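Local coordinates for protein mandelate racemase/muconate lactonizing enzyme (Roseovarius nubinhibens, PDB 2QDD) that is of unknown specific function but binds magnesium and, as a member of the enolase superfamily, probably abstracts a proton from carbon next to a substrate carboxylate, at residues Glu262-Pro268 with Trp289-Asp295; Val135-Ser140 with Arg318-Leu323; Ile333-Gly337 with Gly354-Asp358; Gly297-Asp303 with Trp322-Leu328. One frame throughout, in Å; residues are numbered along the deposited sequence.

Interaction 1 (Glu262-Pro268 with Trp289-Asp295)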
loop_
_atom_site.group_PDB
_atom_site.type_symbol
_atom_site.label_atom_id
_atom_site.label_comp_id
_atom_site.label_asym_id
_atom_site.label_seq_id
_atom_site.Cartn_x
_atom_site.Cartn_y
_atom_site.Cartn_z
ATOM N N GLU A 262 -16.956 11.598 1.239
ATOM C CA GLU A 262 -17.857 11.503 0.093
ATOM C C GLU A 262 -18.382 12.891 -0.300
ATOM O O GLU A 262 -19.128 13.050 -1.275
ATOM C CB GLU A 262 -19.030 10.578 0.431
ATOM C CG GLU A 262 -18.685 9.091 0.469
ATOM C CD GLU A 262 -18.146 8.629 1.816
ATOM O OE1 GLU A 262 -18.329 9.333 2.834
ATOM O OE2 GLU A 262 -17.533 7.548 1.856
ATOM N N GLY A 263 -17.992 13.888 0.484
ATOM C CA GLY A 263 -18.386 15.261 0.242
ATOM C C GLY A 263 -17.434 16.238 0.888
ATOM O O GLY A 263 -16.774 15.911 1.885
ATOM N N VAL A 264 -17.356 17.434 0.308
ATOM C CA VAL A 264 -16.670 18.575 0.926
ATOM C C VAL A 264 -17.553 19.836 0.957
ATOM O O VAL A 264 -18.437 19.999 0.121
ATOM C CB VAL A 264 -15.290 18.899 0.259
ATOM C CG1 VAL A 264 -14.379 17.664 0.223
ATOM C CG2 VAL A 264 -15.462 19.488 -1.147
ATOM N N LYS A 265 -17.313 20.706 1.938
ATOM C CA LYS A 265 -17.734 22.105 1.866
ATOM C C LYS A 265 -16.671 22.932 1.172
ATOM O O LYS A 265 -15.478 22.757 1.426
ATOM C CB LYS A 265 -17.969 22.684 3.262
ATOM C CG LYS A 265 -19.175 22.123 3.976
ATOM C CD LYS A 265 -19.622 23.054 5.077
ATOM C CE LYS A 265 -21.067 22.808 5.445
ATOM N NZ LYS A 265 -21.426 23.416 6.756
ATOM N N ILE A 266 -17.103 23.829 0.291
ATOM C CA ILE A 266 -16.195 24.800 -0.318
ATOM C C ILE A 266 -16.540 26.217 0.137
ATOM O O ILE A 266 -17.685 26.665 0.008
ATOM C CB ILE A 266 -16.190 24.729 -1.864
ATOM C CG1 ILE A 266 -16.103 23.275 -2.338
ATOM C CG2 ILE A 266 -15.024 25.544 -2.433
ATOM C CD1 ILE A 266 -16.553 23.093 -3.745
ATOM N N LYS A 267 -15.541 26.901 0.692
ATOM C CA LYS A 267 -15.709 28.246 1.218
ATOM C C LYS A 267 -14.573 29.125 0.719
ATOM O O LYS A 267 -13.424 28.895 1.087
ATOM C CB LYS A 267 -15.738 28.228 2.751
ATOM C CG LYS A 267 -16.906 27.452 3.332
ATOM C CD LYS A 267 -16.997 27.616 4.814
ATOM C CE LYS A 267 -17.829 26.500 5.397
ATOM N NZ LYS A 267 -17.872 26.610 6.879
ATOM N N PRO A 268 -14.889 30.127 -0.125
ATOM C CA PRO A 268 -13.903 31.008 -0.763
ATOM C C PRO A 268 -12.886 31.648 0.194
ATOM O O PRO A 268 -11.703 31.715 -0.137
ATOM C CB PRO A 268 -14.769 32.087 -1.421
ATOM C CG PRO A 268 -16.059 31.418 -1.683
ATOM C CD PRO A 268 -16.264 30.469 -0.539
ATOM N N TRP A 289 -17.980 13.917 -5.736
ATOM C CA TRP A 289 -18.268 14.508 -4.433
ATOM C C TRP A 289 -19.599 15.247 -4.457
ATOM O O TRP A 289 -20.011 15.773 -5.489
ATOM C CB TRP A 289 -17.155 15.472 -4.013
ATOM C CG TRP A 289 -15.921 14.812 -3.452
ATOM C CD1 TRP A 289 -15.787 13.514 -3.051
ATOM C CD2 TRP A 289 -14.648 15.436 -3.218
ATOM N NE1 TRP A 289 -14.512 13.288 -2.591
ATOM C CE2 TRP A 289 -13.793 14.452 -2.677
ATOM C CE3 TRP A 289 -14.150 16.733 -3.413
ATOM C CZ2 TRP A 289 -12.458 14.721 -2.332
ATOM C CZ3 TRP A 289 -12.822 16.998 -3.071
ATOM C CH2 TRP A 289 -11.998 15.996 -2.533
ATOM N N GLN A 290 -20.268 15.283 -3.312
ATOM C CA GLN A 290 -21.390 16.192 -3.115
ATOM C C GLN A 290 -20.958 17.338 -2.209
ATOM O O GLN A 290 -20.192 17.130 -1.281
ATOM C CB GLN A 290 -22.561 15.439 -2.506
ATOM C CG GLN A 290 -23.258 14.512 -3.481
ATOM C CD GLN A 290 -24.593 14.046 -2.965
ATOM O OE1 GLN A 290 -24.705 13.575 -1.833
ATOM N NE2 GLN A 290 -25.622 14.179 -3.788
ATOM N N MET A 291 -21.426 18.551 -2.493
ATOM C CA MET A 291 -20.733 19.759 -2.036
ATOM C C MET A 291 -21.681 20.825 -1.490
ATOM O O MET A 291 -22.673 21.145 -2.130
ATOM C CB MET A 291 -19.853 20.338 -3.156
ATOM C CG MET A 291 -18.665 19.458 -3.557
ATOM S SD MET A 291 -17.729 20.056 -4.975
ATOM C CE MET A 291 -18.679 19.450 -6.360
ATOM N N HIS A 292 -21.380 21.354 -0.300
ATOM C CA HIS A 292 -22.002 22.594 0.188
ATOM C C HIS A 292 -21.120 23.761 -0.229
ATOM O O HIS A 292 -19.923 23.757 0.033
ATOM C CB HIS A 292 -22.130 22.611 1.715
ATOM C CG HIS A 292 -23.050 21.571 2.268
ATOM N ND1 HIS A 292 -24.416 21.738 2.330
ATOM C CD2 HIS A 292 -22.797 20.359 2.812
ATOM C CE1 HIS A 292 -24.966 20.668 2.874
ATOM N NE2 HIS A 292 -24.005 19.815 3.174
ATOM N N ILE A 293 -21.704 24.750 -0.894
ATOM C CA ILE A 293 -20.942 25.913 -1.343
ATOM C C ILE A 293 -21.532 27.200 -0.766
ATOM O O ILE A 293 -22.651 27.598 -1.096
ATOM C CB ILE A 293 -20.801 25.974 -2.887
ATOM C CG1 ILE A 293 -20.137 24.688 -3.418
ATOM C CG2 ILE A 293 -20.025 27.214 -3.296
ATOM C CD1 ILE A 293 -19.912 24.643 -4.920
ATOM N N GLU A 294 -20.747 27.829 0.104
ATOM C CA GLU A 294 -21.172 28.925 0.972
ATOM C C GLU A 294 -19.909 29.695 1.350
ATOM O O GLU A 294 -18.819 29.288 0.975
ATOM C CB GLU A 294 -21.841 28.367 2.226
ATOM C CG GLU A 294 -20.973 27.402 3.033
ATOM C CD GLU A 294 -21.791 26.529 3.958
ATOM O OE1 GLU A 294 -22.739 25.868 3.477
ATOM O OE2 GLU A 294 -21.493 26.508 5.173
ATOM N N ASP A 295 -20.029 30.800 2.076
ATOM C CA ASP A 295 -18.830 31.371 2.676
ATOM C C ASP A 295 -18.810 31.256 4.194
ATOM O O ASP A 295 -19.765 30.763 4.804
ATOM C CB ASP A 295 -18.534 32.794 2.169
ATOM C CG ASP A 295 -17.023 33.099 2.099
ATOM O OD1 ASP A 295 -16.636 34.186 1.612
ATOM O OD2 ASP A 295 -16.215 32.254 2.545
HETATM O O HOH W 1 -24.161 24.226 5.122
HETATM O O HOH W 2 -20.129 28.581 6.354
#
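Strands 263-266 and 290-293 are parallel strands of the enolase-superfamily barrel, joined by a beta-alpha-beta crossover through helix 274-287; their axes lie 4.7 Å apart at an 18° angle. The ring of Trp289 covers the start of the pair: Val264 CG1 sits over its face, a CH-pi contact 3.8 Å from the centroid of the six-membered ring. Gln290 N donates to Glu262 O (3.2 Å), while Gln290 O accepts a weak bond from Val264 N (3.3 Å). Gly263 suits its place because a CB would collide with Gln290 O. Met291 turns to the helix-covered face, and its SD lies 3.5 Å from Ile266 CD1. His292 faces the barrel interior beside Lys265; its N donates to Val264 O (3.3 Å), its O accepts from Ile266 N (2.8 Å), and its ND1 bonds to Ala320 O. Ile293 CD1 meets Ile266 CD1 at 3.9 Å, an apolar pair packed against helix 274-287. Glu294 N closes the backbone pairing on Ile266 O (3.3 Å), and its acid suits a mouth lined by lysines. Glu294 OE2 forms a long salt bridge, weak as a hydrogen bond, with Lys265 NZ (3.5 Å); Lys265 also pairs with the Mg2+ ligand Glu220, and Lys267 with Asp243 and Tyr59. At Asp295, a water donates to its O (2.7 Å) and to Glu294 OE2 (2.7 Å) and accepts from Lys267 NZ (3.0 Å).

Interaction 2 (Val135-Ser140 with Arg318-Leu323); sequences VPINSS and RLASWL
Both backbones are extended, their end-to-end directions 56° apart, so they meet in a single bridge, Ile137 with Ser321 (CA to CA 4.9 Å). Val135, rotamer t, points at the partner: its CG1 lies 4.1 Å from Arg318 CD and 3.5 Å from Ser321 OG, whose hydroxyl bonds to Ile293 O. Pro136, lacking an N-H, contributes its carbonyl: O accepts from Ser321 N at 2.8 Å, and the CA of small Ala320 approaches the same oxygen to 3.3 Å. Ile137 (chi1 m, chi2 m) starts away from the partner, yet its CD1 curls back to Leu323 CD1 at 3.9 Å, an apolar seal extended by Leu307 of helix 300-311. Asn138 N donates to Ser321 O at 2.9 Å, completing the bridge, in which Ser321 spans the bonds of the residues before and after Ile137, as in parallel pairing. With chi1 p, Asn138 CB rests 3.9 Å from Ala320 CB. Ser140, chi1 m, turns toward Trp322 (chi1 t), whose NE1 gives OG a weak 3.4 Å bond; a small hydroxyl fits beside the indole edge. Hydrogen-bonded also to Met291, 318-323 takes the place of an eighth strand between 290-293 and 135-141, closing the superfamily's modified TIM barrel, (beta/alpha)7-beta.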
loop_
_atom_site.group_PDB
_atom_site.type_symbol
_atom_site.label_atom_id
_atom_site.label_comp_id
_atom_site.label_asym_id
_atom_site.label_seq_id
_atom_site.Cartn_x
_atom_site.Cartn_y
_atom_site.Cartn_z
ATOM N N VAL A 135 -31.082 27.901 -5.134
ATOM C CA VAL A 135 -30.283 26.986 -4.328
ATOM C C VAL A 135 -30.942 26.857 -2.956
ATOM O O VAL A 135 -31.186 27.870 -2.299
ATOM C CB VAL A 135 -28.806 27.479 -4.197
ATOM C CG1 VAL A 135 -27.990 26.552 -3.294
ATOM C CG2 VAL A 135 -28.149 27.573 -5.575
ATOM N N PRO A 136 -31.239 25.610 -2.526
ATOM C CA PRO A 136 -31.766 25.349 -1.182
ATOM C C PRO A 136 -30.854 25.891 -0.082
ATOM O O PRO A 136 -29.628 25.828 -0.199
ATOM C CB PRO A 136 -31.826 23.820 -1.121
ATOM C CG PRO A 136 -31.953 23.398 -2.531
ATOM C CD PRO A 136 -31.096 24.362 -3.297
ATOM N N ILE A 137 -31.466 26.448 0.956
ATOM C CA ILE A 137 -30.747 27.048 2.066
ATOM C C ILE A 137 -30.978 26.169 3.280
ATOM O O ILE A 137 -32.112 25.769 3.542
ATOM C CB ILE A 137 -31.232 28.511 2.343
ATOM C CG1 ILE A 137 -31.081 29.390 1.095
ATOM C CG2 ILE A 137 -30.493 29.141 3.531
ATOM C CD1 ILE A 137 -29.694 29.347 0.441
ATOM N N ASN A 138 -29.913 25.849 4.012
ATOM C CA ASN A 138 -30.072 25.067 5.235
ATOM C C ASN A 138 -30.257 25.880 6.521
ATOM O O ASN A 138 -29.719 26.978 6.658
ATOM C CB ASN A 138 -28.992 23.980 5.374
ATOM C CG ASN A 138 -27.627 24.543 5.691
ATOM O OD1 ASN A 138 -27.284 24.760 6.855
ATOM N ND2 ASN A 138 -26.832 24.774 4.657
ATOM N N SER A 139 -31.030 25.327 7.453
ATOM C CA SER A 139 -31.191 25.902 8.786
ATOM C C SER A 139 -30.033 25.541 9.706
ATOM O O SER A 139 -29.310 24.574 9.459
ATOM C CB SER A 139 -32.499 25.427 9.414
ATOM O OG SER A 139 -32.453 24.043 9.720
ATOM N N SER A 140 -29.875 26.322 10.772
ATOM C CA SER A 140 -28.906 26.028 11.821
ATOM C C SER A 140 -29.620 25.709 13.123
ATOM O O SER A 140 -30.306 26.563 13.690
ATOM C CB SER A 140 -27.961 27.207 12.020
ATOM O OG SER A 140 -27.407 27.617 10.784
ATOM N N ARG A 318 -24.566 19.284 -6.056
ATOM C CA ARG A 318 -24.835 20.455 -5.238
ATOM C C ARG A 318 -25.755 20.085 -4.085
ATOM O O ARG A 318 -26.794 19.459 -4.285
ATOM C CB ARG A 318 -25.438 21.572 -6.090
ATOM C CG ARG A 318 -25.653 22.899 -5.362
ATOM C CD ARG A 318 -26.924 23.574 -5.854
ATOM N NE ARG A 318 -26.880 23.782 -7.300
ATOM C CZ ARG A 318 -27.835 23.423 -8.153
ATOM N NH1 ARG A 318 -27.677 23.656 -9.449
ATOM N NH2 ARG A 318 -28.947 22.840 -7.718
ATOM N N LEU A 319 -25.357 20.461 -2.874
ATOM C CA LEU A 319 -26.243 20.383 -1.716
ATOM C C LEU A 319 -26.641 21.791 -1.262
ATOM O O LEU A 319 -26.361 22.762 -1.963
ATOM C CB LEU A 319 -25.576 19.587 -0.587
ATOM C CG LEU A 319 -25.249 18.117 -0.871
ATOM C CD1 LEU A 319 -24.169 17.624 0.075
ATOM C CD2 LEU A 319 -26.483 17.242 -0.771
ATOM N N ALA A 320 -27.292 21.892 -0.103
ATOM C CA ALA A 320 -27.758 23.171 0.436
ATOM C C ALA A 320 -26.631 24.172 0.722
ATOM O O ALA A 320 -25.517 23.786 1.064
ATOM C CB ALA A 320 -28.597 22.947 1.681
ATOM N N SER A 321 -26.929 25.457 0.555
ATOM C CA SER A 321 -26.027 26.527 0.963
ATOM C C SER A 321 -26.437 27.089 2.317
ATOM O O SER A 321 -27.576 26.934 2.749
ATOM C CB SER A 321 -26.007 27.645 -0.077
ATOM O OG SER A 321 -25.268 27.266 -1.225
ATOM N N TRP A 322 -25.489 27.729 2.986
ATOM C CA TRP A 322 -25.748 28.509 4.185
ATOM C C TRP A 322 -25.605 29.980 3.809
ATOM O O TRP A 322 -24.742 30.343 3.004
ATOM C CB TRP A 322 -24.731 28.112 5.253
ATOM C CG TRP A 322 -24.836 28.812 6.568
ATOM C CD1 TRP A 322 -25.784 28.622 7.523
ATOM C CD2 TRP A 322 -23.923 29.787 7.094
ATOM N NE1 TRP A 322 -25.532 29.430 8.608
ATOM C CE2 TRP A 322 -24.393 30.153 8.370
ATOM C CE3 TRP A 322 -22.758 30.393 6.603
ATOM C CZ2 TRP A 322 -23.739 31.099 9.168
ATOM C CZ3 TRP A 322 -22.104 31.328 7.398
ATOM C CH2 TRP A 322 -22.600 31.673 8.666
ATOM N N LEU A 323 -26.466 30.822 4.370
ATOM C CA LEU A 323 -26.356 32.266 4.181
ATOM C C LEU A 323 -25.880 32.930 5.467
ATOM O O LEU A 323 -26.560 32.871 6.497
ATOM C CB LEU A 323 -27.697 32.855 3.730
ATOM C CG LEU A 323 -28.010 33.080 2.242
ATOM C CD1 LEU A 323 -27.222 32.192 1.281
ATOM C CD2 LEU A 323 -29.510 32.961 1.998
#

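Interaction 3 (Ile333-Gly337 with Gly354-Asp358); sequences IPGQG and GVIPD
Ile333 to Gln336 form a type II beta turn, closed by Gln336 N donating to Ile333 O at 3.3 Å. Pro334 (phi/psi -67/139) suits the second position, and Gly335 (65/18) the third, where positive phi favours glycine. End to end, 333-337 runs roughly antiparallel to the extended segment 354-358: the CA of Ile333 is 6.0 Å from that of Pro357, and the CA of Gly337 5.4 Å from that of Val355. No backbone-to-backbone hydrogen bond crosses the gap; the side-chain amide of Gln336 does this work. With chi1 m, chi2 t and chi3 93°, it reaches both backbone polar groups of Ile356: OE1 accepts from Ile356 N at 2.8 Å, and NE2 donates to Ile356 O at 2.6 Å. Glutamine is apt because it offers a donor and an acceptor side by side, as a peptide does. Elsewhere, Gln336 O accepts from Arg339 NH1, and Ile333 N donates to Asp331 OD1. Ile333 (chi1 40°, chi2 t) supplies the apolar part, CD1 lying 3.8 Å from Val355 CG2 and CG2 4.1 Å from Pro357 CB. Ile333 and Val355 both pack on Leu301 of helix 300-311, while Ile333 and Pro357 touch Tyr37 of strand 29-42, so the contact joins barrel helix and N-terminal sheet.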
loop_
_atom_site.group_PDB
_atom_site.type_symbol
_atom_site.label_atom_id
_atom_site.label_comp_id
_atom_site.label_asym_id
_atom_site.label_seq_id
_atom_site.Cartn_x
_atom_site.Cartn_y
_atom_site.Cartn_z
ATOM N N ILE A 333 -26.117 46.397 3.027
ATOM C CA ILE A 333 -26.557 46.381 1.627
ATOM C C ILE A 333 -28.019 45.915 1.482
ATOM O O ILE A 333 -28.275 44.837 0.935
ATOM C CB ILE A 333 -25.606 45.540 0.726
ATOM C CG1 ILE A 333 -25.140 44.267 1.447
ATOM C CG2 ILE A 333 -24.398 46.369 0.295
ATOM C CD1 ILE A 333 -24.650 43.190 0.517
ATOM N N PRO A 334 -28.985 46.730 1.972
ATOM C CA PRO A 334 -30.379 46.281 2.078
ATOM C C PRO A 334 -31.014 46.069 0.707
ATOM O O PRO A 334 -30.758 46.847 -0.218
ATOM C CB PRO A 334 -31.073 47.444 2.803
ATOM C CG PRO A 334 -29.971 48.258 3.395
ATOM C CD PRO A 334 -28.842 48.122 2.440
ATOM N N GLY A 335 -31.798 45.000 0.580
ATOM C CA GLY A 335 -32.451 44.645 -0.681
ATOM C C GLY A 335 -31.521 44.260 -1.823
ATOM O O GLY A 335 -31.924 44.268 -2.991
ATOM N N GLN A 336 -30.278 43.921 -1.484
ATOM C CA GLN A 336 -29.247 43.626 -2.476
ATOM C C GLN A 336 -28.672 42.235 -2.270
ATOM O O GLN A 336 -28.601 41.747 -1.142
ATOM C CB GLN A 336 -28.124 44.658 -2.408
ATOM C CG GLN A 336 -28.370 45.893 -3.243
ATOM C CD GLN A 336 -27.080 46.544 -3.686
ATOM O OE1 GLN A 336 -26.576 46.263 -4.773
ATOM N NE2 GLN A 336 -26.530 47.414 -2.841
ATOM N N GLY A 337 -28.267 41.607 -3.371
ATOM C CA GLY A 337 -27.651 40.287 -3.334
ATOM C C GLY A 337 -28.650 39.168 -3.123
ATOM O O GLY A 337 -29.858 39.391 -3.136
ATOM N N GLY A 354 -23.356 41.531 -9.246
ATOM C CA GLY A 354 -24.730 42.017 -9.137
ATOM C C GLY A 354 -25.092 42.501 -7.746
ATOM O O GLY A 354 -26.259 42.450 -7.346
ATOM N N VAL A 355 -24.086 42.945 -6.993
ATOM C CA VAL A 355 -24.322 43.705 -5.767
ATOM C C VAL A 355 -23.340 44.870 -5.637
ATOM O O VAL A 355 -22.128 44.675 -5.678
ATOM C CB VAL A 355 -24.438 42.804 -4.474
ATOM C CG1 VAL A 355 -23.739 41.464 -4.635
ATOM C CG2 VAL A 355 -23.985 43.532 -3.212
ATOM N N ILE A 356 -23.891 46.082 -5.524
ATOM C CA ILE A 356 -23.108 47.323 -5.454
ATOM C C ILE A 356 -23.347 47.999 -4.101
ATOM O O ILE A 356 -24.428 48.544 -3.862
ATOM C CB ILE A 356 -23.471 48.306 -6.604
ATOM C CG1 ILE A 356 -23.309 47.635 -7.974
ATOM C CG2 ILE A 356 -22.611 49.566 -6.534
ATOM C CD1 ILE A 356 -24.349 48.058 -9.002
ATOM N N PRO A 357 -22.346 47.942 -3.203
ATOM C CA PRO A 357 -22.366 48.685 -1.942
ATOM C C PRO A 357 -22.319 50.198 -2.142
ATOM O O PRO A 357 -21.607 50.694 -3.019
ATOM C CB PRO A 357 -21.094 48.206 -1.228
ATOM C CG PRO A 357 -20.716 46.941 -1.912
ATOM C CD PRO A 357 -21.129 47.126 -3.327
ATOM N N ASP A 358 -23.089 50.914 -1.332
ATOM C CA ASP A 358 -22.982 52.367 -1.253
ATOM C C ASP A 358 -22.008 52.751 -0.136
ATOM O O ASP A 358 -22.245 52.412 1.027
ATOM C CB ASP A 358 -24.363 52.989 -1.009
ATOM C CG ASP A 358 -24.339 54.510 -1.033
ATOM O OD1 ASP A 358 -24.839 55.115 -0.064
ATOM O OD2 ASP A 358 -23.825 55.096 -2.015
#

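Interaction 4 (Gly297-Asp303 with Trp322-Leu328); sequences GGTALAD and WLGHAHL
A His-carboxylate hydrogen bond, built into the N-terminal turn of barrel helix 300-311, joins that helix to the turn following 318-323. Gly297 and Gly298 lead in; at phi/psi 103/-157, Gly298 could hardly be any other residue. Thr299 is the N-cap: with chi1 p its OG1 accepts from Leu301 N (3.1 Å), and it also bonds to Glu51 and Tyr37 of the N-terminal domain. One turn on, Asp303 (chi1 m) points at the partner and spreads its two oxygens over three protein donors. OD1 accepts from Gly324 N (2.9 Å); OD2 accepts from His325 N (2.8 Å) and from His325 ND1 (2.8 Å), which approaches with chi1 p and chi2 -101°. An acid suits the backbone N-H groups of Gly324 and His325, in a stretch with helical angles but no regular helix bonding. Gly324 is needed because a CB would clash with Gly298 O; the CA atoms of Gly297 and Gly324 are 4.7 Å apart. Small Ala300 leaves room for the imidazole, its CB 3.5 Å from His325 ND1. One water accepts from Gly298 N (2.8 Å) and gives Gly324 O a weak bond (2.8 Å); another donates to Asp303 OD1 (2.8 Å) and Trp322 O (2.6 Å). Leu328 CD1 closes on Thr299 CG2 at 4.2 Å, beside Leu15 and Leu33. Asp303 thus ties helix to loop at the barrel rim facing the N-terminal domain of this two-domain superfamily fold.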
loop_
_atom_site.group_PDB
_atom_site.type_symbol
_atom_site.label_atom_id
_atom_site.label_comp_id
_atom_site.label_asym_id
_atom_site.label_seq_id
_atom_site.Cartn_x
_atom_site.Cartn_y
_atom_site.Cartn_z
ATOM N N GLY A 297 -18.550 33.552 6.591
ATOM C CA GLY A 297 -19.463 34.452 7.279
ATOM C C GLY A 297 -19.587 35.786 6.579
ATOM O O GLY A 297 -18.992 36.005 5.516
ATOM N N GLY A 298 -20.370 36.675 7.183
ATOM C CA GLY A 298 -20.460 38.059 6.738
ATOM C C GLY A 298 -21.718 38.367 5.959
ATOM O O GLY A 298 -22.729 37.672 6.088
ATOM N N THR A 299 -21.646 39.412 5.142
ATOM C CA THR A 299 -22.838 40.025 4.579
ATOM C C THR A 299 -23.281 39.291 3.322
ATOM O O THR A 299 -22.611 38.356 2.865
ATOM C CB THR A 299 -22.626 41.520 4.240
ATOM O OG1 THR A 299 -21.841 41.640 3.047
ATOM C CG2 THR A 299 -21.946 42.263 5.377
ATOM N N ALA A 300 -24.399 39.749 2.758
ATOM C CA ALA A 300 -24.932 39.231 1.501
ATOM C C ALA A 300 -23.998 39.421 0.303
ATOM O O ALA A 300 -24.245 38.860 -0.759
ATOM C CB ALA A 300 -26.312 39.833 1.220
ATOM N N LEU A 301 -22.930 40.199 0.477
ATOM C CA LEU A 301 -21.918 40.371 -0.562
ATOM C C LEU A 301 -21.079 39.094 -0.780
ATOM O O LEU A 301 -21.030 38.568 -1.895
ATOM C CB LEU A 301 -21.037 41.602 -0.283
ATOM C CG LEU A 301 -19.996 42.026 -1.331
ATOM C CD1 LEU A 301 -20.592 42.172 -2.694
ATOM C CD2 LEU A 301 -19.272 43.293 -0.973
ATOM N N ALA A 302 -20.447 38.601 0.285
ATOM C CA ALA A 302 -19.808 37.276 0.294
ATOM C C ALA A 302 -20.768 36.115 -0.009
ATOM O O ALA A 302 -20.416 35.201 -0.754
ATOM C CB ALA A 302 -19.089 37.038 1.625
ATOM N N ASP A 303 -21.973 36.166 0.565
ATOM C CA ASP A 303 -23.009 35.151 0.351
ATOM C C ASP A 303 -23.426 34.997 -1.108
ATOM O O ASP A 303 -23.688 33.884 -1.558
ATOM C CB ASP A 303 -24.240 35.455 1.196
ATOM C CG ASP A 303 -24.013 35.200 2.667
ATOM O OD1 ASP A 303 -23.172 34.336 3.005
ATOM O OD2 ASP A 303 -24.681 35.863 3.491
ATOM N N TRP A 322 -25.489 27.729 2.986
ATOM C CA TRP A 322 -25.748 28.509 4.185
ATOM C C TRP A 322 -25.605 29.980 3.809
ATOM O O TRP A 322 -24.742 30.343 3.004
ATOM C CB TRP A 322 -24.731 28.112 5.253
ATOM C CG TRP A 322 -24.836 28.812 6.568
ATOM C CD1 TRP A 322 -25.784 28.622 7.523
ATOM C CD2 TRP A 322 -23.923 29.787 7.094
ATOM N NE1 TRP A 322 -25.532 29.430 8.608
ATOM C CE2 TRP A 322 -24.393 30.153 8.370
ATOM C CE3 TRP A 322 -22.758 30.393 6.603
ATOM C CZ2 TRP A 322 -23.739 31.099 9.168
ATOM C CZ3 TRP A 322 -22.104 31.328 7.398
ATOM C CH2 TRP A 322 -22.600 31.673 8.666
ATOM N N LEU A 323 -26.466 30.822 4.370
ATOM C CA LEU A 323 -26.356 32.266 4.181
ATOM C C LEU A 323 -25.880 32.930 5.467
ATOM O O LEU A 323 -26.560 32.871 6.497
ATOM C CB LEU A 323 -27.697 32.855 3.730
ATOM C CG LEU A 323 -28.010 33.080 2.242
ATOM C CD1 LEU A 323 -27.222 32.192 1.281
ATOM C CD2 LEU A 323 -29.510 32.961 1.998
ATOM N N GLY A 324 -24.699 33.538 5.399
ATOM C CA GLY A 324 -24.103 34.256 6.529
ATOM C C GLY A 324 -24.955 35.386 7.082
ATOM O O GLY A 324 -25.078 35.534 8.304
ATOM N N HIS A 325 -25.564 36.160 6.179
ATOM C CA HIS A 325 -26.258 37.398 6.536
ATOM C C HIS A 325 -27.549 37.178 7.324
ATOM O O HIS A 325 -28.036 38.092 7.993
ATOM C CB HIS A 325 -26.496 38.278 5.302
ATOM C CG HIS A 325 -27.507 37.733 4.342
ATOM N ND1 HIS A 325 -27.151 37.075 3.184
ATOM C CD2 HIS A 325 -28.861 37.763 4.356
ATOM C CE1 HIS A 325 -28.242 36.715 2.531
ATOM N NE2 HIS A 325 -29.294 37.118 3.223
ATOM N N ALA A 326 -28.079 35.959 7.256
ATOM C CA ALA A 326 -29.202 35.524 8.083
ATOM C C ALA A 326 -28.922 35.559 9.587
ATOM O O ALA A 326 -29.853 35.604 10.397
ATOM C CB ALA A 326 -29.657 34.133 7.661
ATOM N N HIS A 327 -27.644 35.539 9.957
ATOM C CA HIS A 327 -27.253 35.492 11.361
ATOM C C HIS A 327 -26.811 36.852 11.897
ATOM O O HIS A 327 -26.501 36.983 13.080
ATOM C CB HIS A 327 -26.186 34.415 11.579
ATOM C CG HIS A 327 -26.690 33.028 11.334
ATOM N ND1 HIS A 327 -27.096 32.194 12.354
ATOM C CD2 HIS A 327 -26.888 32.340 10.185
ATOM C CE1 HIS A 327 -27.510 31.048 11.844
ATOM N NE2 HIS A 327 -27.399 31.112 10.529
ATOM N N LEU A 328 -26.800 37.855 11.021
ATOM C CA LEU A 328 -26.479 39.235 11.387
ATOM C C LEU A 328 -27.721 40.028 11.795
ATOM O O LEU A 328 -28.816 39.802 11.268
ATOM C CB LEU A 328 -25.792 39.955 10.223
ATOM C CG LEU A 328 -24.519 39.382 9.600
ATOM C CD1 LEU A 328 -24.142 40.207 8.373
ATOM C CD2 LEU A 328 -23.368 39.323 10.605
HETATM O O HOH W 3 -22.389 36.138 9.007
HETATM O O HOH W 4 -22.810 31.768 1.884
#

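How the interactions relate
Interactions 1 and 2 lie on one continuous barrel wall: their centres are 11 Å apart, and 318-323 receives strand 290-293 on one edge, with Ile293 O to Ser321 OG and His292 ND1 to Ala320 O both 2.6 Å apart and probably hydrogen-bonded. Interaction 4 continues from interaction 2 through the shared Trp322 and Leu323, and Asp295 OD1 of interaction 1 packs on its Ala302 CB at 3.8 Å. Interaction 3 touches interaction 4 alone, Ile333 CD1 to Leu301 N being 3.5 Å. Closeness to the magnesium ligands falls accordingly: Lys265 and Lys267 side chains come about 3 Å from those of Glu220 and Asp243, Asn138 about 7 Å from Glu220, Trp322 about 9 Å, while interaction 3 is peripheral.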